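Local coordinates for protein lectin (Pleurotus ostreatus, PDB 6T1D) that binds galactose-containing sugars such as melibiose through calcium ions, as a two-chain mushroom lectin with two calcium sites in each chain, at residues A241-T246 and A282-G287. Sequence-based numbering, arbitrary orientation.
Sequences ADDRYT and ATNGGG. With CA (calcium ion), chain T; GLA (alpha-D-galactopyranose), chain H.
Asp242 and Asn284 reach one calcium ion from strand ends of two different sheets. Asp242 sends OD1 to the calcium at 2.2 Å, its chi1 of 174° swinging the carboxylate away from the backbone N; OD2 takes a hydrogen bond from Trp347 and lies 2.7 Å from galactose O4. A cis peptide leads into Asp243, whose OD2 binds the same ion and accepts from Gly285 N at 2.9 Å on its anti side; calcium and this N-H together hold the carboxylate in its rotation. These two acids, Asn284 OD1, the carbonyls of Gly286 and Pro288, and sugar O3 and O4 surround the calcium at the end of a beta-sandwich-like domain, so galactose is bound through the ion; Tyr260 and Pro346 complete the sugar pocket. Asn284 OD1 also closes an Asx turn, Gly286 N standing well above its amide plane, while ND2 is hydrogen-bonded to Pro215 O. Asp243 N (2.8 Å) and Arg244 N (3.3 Å) share Thr283 O in its carbonyl plane: a classic beta bulge. Arg244 O accepts from Thr283 N at 3.0 Å, while Arg244 CG runs alongside Thr283 CB, 3.9 Å away. On the other face, Tyr245 and Ala282 form a non-hydrogen-bonded antiparallel pair; Asp264 and Tyr266 bond the tyrosine hydroxyl.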
loop_
_atom_site.group_PDB
_atom_site.type_symbol
_atom_site.label_atom_id
_atom_site.label_comp_id
_atom_site.label_asym_id
_atom_site.label_seq_id
_atom_site.Cartn_x
_atom_site.Cartn_y
_atom_site.Cartn_z
ATOM N N ALA A 241 -10.756 -24.951 -9.372
ATOM C CA ALA A 241 -9.980 -24.876 -10.600
ATOM C C ALA A 241 -10.080 -26.186 -11.376
ATOM O O ALA A 241 -10.224 -27.266 -10.799
ATOM C CB ALA A 241 -8.516 -24.519 -10.333
ATOM N N ASP A 242 -10.017 -26.055 -12.699
ATOM C CA ASP A 242 -9.861 -27.139 -13.664
ATOM C C ASP A 242 -8.449 -27.028 -14.227
ATOM O O ASP A 242 -8.182 -26.156 -15.062
ATOM C CB ASP A 242 -10.922 -26.988 -14.755
ATOM C CG ASP A 242 -10.772 -27.976 -15.909
ATOM O OD1 ASP A 242 -9.784 -28.741 -15.988
ATOM O OD2 ASP A 242 -11.680 -27.961 -16.771
ATOM N N ASP A 243 -7.560 -27.935 -13.815
ATOM C CA ASP A 243 -7.935 -29.140 -13.078
ATOM C C ASP A 243 -7.587 -29.154 -11.603
ATOM O O ASP A 243 -8.216 -29.876 -10.834
ATOM C CB ASP A 243 -7.304 -30.355 -13.747
ATOM C CG ASP A 243 -8.081 -30.808 -14.932
ATOM O OD1 ASP A 243 -9.186 -31.340 -14.705
ATOM O OD2 ASP A 243 -7.628 -30.593 -16.084
ATOM N N ARG A 244 -6.586 -28.387 -11.188
ATOM C CA ARG A 244 -6.244 -28.370 -9.767
ATOM C C ARG A 244 -5.508 -27.066 -9.466
ATOM O O ARG A 244 -5.157 -26.303 -10.371
ATOM C CB ARG A 244 -5.421 -29.617 -9.404
ATOM C CG ARG A 244 -4.041 -29.674 -10.082
ATOM C CD ARG A 244 -3.255 -30.941 -9.706
ATOM N NE ARG A 244 -3.881 -32.082 -10.374
ATOM C CZ ARG A 244 -4.560 -33.056 -9.772
ATOM N NH1 ARG A 244 -5.098 -34.031 -10.504
ATOM N NH2 ARG A 244 -4.693 -33.064 -8.448
ATOM N N TYR A 245 -5.327 -26.781 -8.180
ATOM C CA TYR A 245 -4.712 -25.516 -7.806
ATOM C C TYR A 245 -4.007 -25.656 -6.471
ATOM O O TYR A 245 -4.338 -26.526 -5.666
ATOM C CB TYR A 245 -5.755 -24.409 -7.699
ATOM C CG TYR A 245 -6.593 -24.527 -6.439
ATOM C CD1 TYR A 245 -7.695 -25.363 -6.400
ATOM C CD2 TYR A 245 -6.282 -23.804 -5.292
ATOM C CE1 TYR A 245 -8.469 -25.480 -5.262
ATOM C CE2 TYR A 245 -7.050 -23.919 -4.154
ATOM C CZ TYR A 245 -8.143 -24.761 -4.145
ATOM O OH TYR A 245 -8.920 -24.891 -3.013
ATOM N N THR A 246 -3.072 -24.743 -6.222
ATOM C CA THR A 246 -2.571 -24.492 -4.877
ATOM C C THR A 246 -2.591 -22.990 -4.647
ATOM O O THR A 246 -2.311 -22.215 -5.569
ATOM C CB THR A 246 -1.163 -25.040 -4.653
ATOM O OG1 THR A 246 -1.198 -26.464 -4.766
ATOM C CG2 THR A 246 -0.684 -24.692 -3.253
ATOM N N ALA A 282 -2.139 -23.038 -10.698
ATOM C CA ALA A 282 -3.153 -23.923 -11.249
ATOM C C ALA A 282 -2.537 -24.770 -12.345
ATOM O O ALA A 282 -1.653 -24.312 -13.071
ATOM C CB ALA A 282 -4.324 -23.133 -11.818
ATOM N N THR A 283 -2.989 -26.013 -12.450
ATOM C CA THR A 283 -2.494 -26.939 -13.461
ATOM C C THR A 283 -3.651 -27.442 -14.307
ATOM O O THR A 283 -4.731 -27.740 -13.783
ATOM C CB THR A 283 -1.764 -28.131 -12.836
ATOM O OG1 THR A 283 -0.796 -27.660 -11.891
ATOM C CG2 THR A 283 -1.045 -28.916 -13.913
ATOM N N ASN A 284 -3.416 -27.553 -15.612
ATOM C CA ASN A 284 -4.386 -28.130 -16.532
ATOM C C ASN A 284 -3.953 -29.547 -16.890
ATOM O O ASN A 284 -2.872 -29.747 -17.453
ATOM C CB ASN A 284 -4.512 -27.282 -17.798
ATOM C CG ASN A 284 -5.527 -27.846 -18.777
ATOM O OD1 ASN A 284 -6.541 -28.427 -18.377
ATOM N ND2 ASN A 284 -5.274 -27.655 -20.067
ATOM N N GLY A 285 -4.815 -30.520 -16.609
ATOM C CA GLY A 285 -4.501 -31.878 -16.997
ATOM C C GLY A 285 -4.829 -32.199 -18.428
ATOM O O GLY A 285 -4.343 -33.201 -18.957
ATOM N N GLY A 286 -5.598 -31.358 -19.081
ATOM C CA GLY A 286 -5.936 -31.551 -20.474
ATOM C C GLY A 286 -7.264 -30.886 -20.756
ATOM O O GLY A 286 -8.106 -30.717 -19.876
ATOM N N GLY A 287 -7.452 -30.504 -22.016
ATOM C CA GLY A 287 -8.696 -29.926 -22.457
ATOM C C GLY A 287 -8.915 -28.556 -21.858
ATOM O O GLY A 287 -7.980 -27.758 -21.711
HETATM CA CA CA T . -8.832 -29.421 -17.864
HETATM C C1 GLA H . -12.190 -33.037 -19.491
HETATM C C2 GLA H . -10.769 -32.631 -19.097
HETATM C C3 GLA H . -10.736 -31.913 -17.810
HETATM C C4 GLA H . -11.673 -30.774 -17.784
HETATM C C5 GLA H . -13.096 -31.185 -18.196
HETATM C C6 GLA H . -13.953 -29.934 -18.314
HETATM O O2 GLA H . -9.956 -33.819 -18.991
HETATM O O3 GLA H . -9.347 -31.406 -17.573
HETATM O O4 GLA H . -11.199 -29.752 -18.682
HETATM O O5 GLA H . -13.115 -31.887 -19.478
HETATM O O6 GLA H . -15.260 -30.291 -18.717
#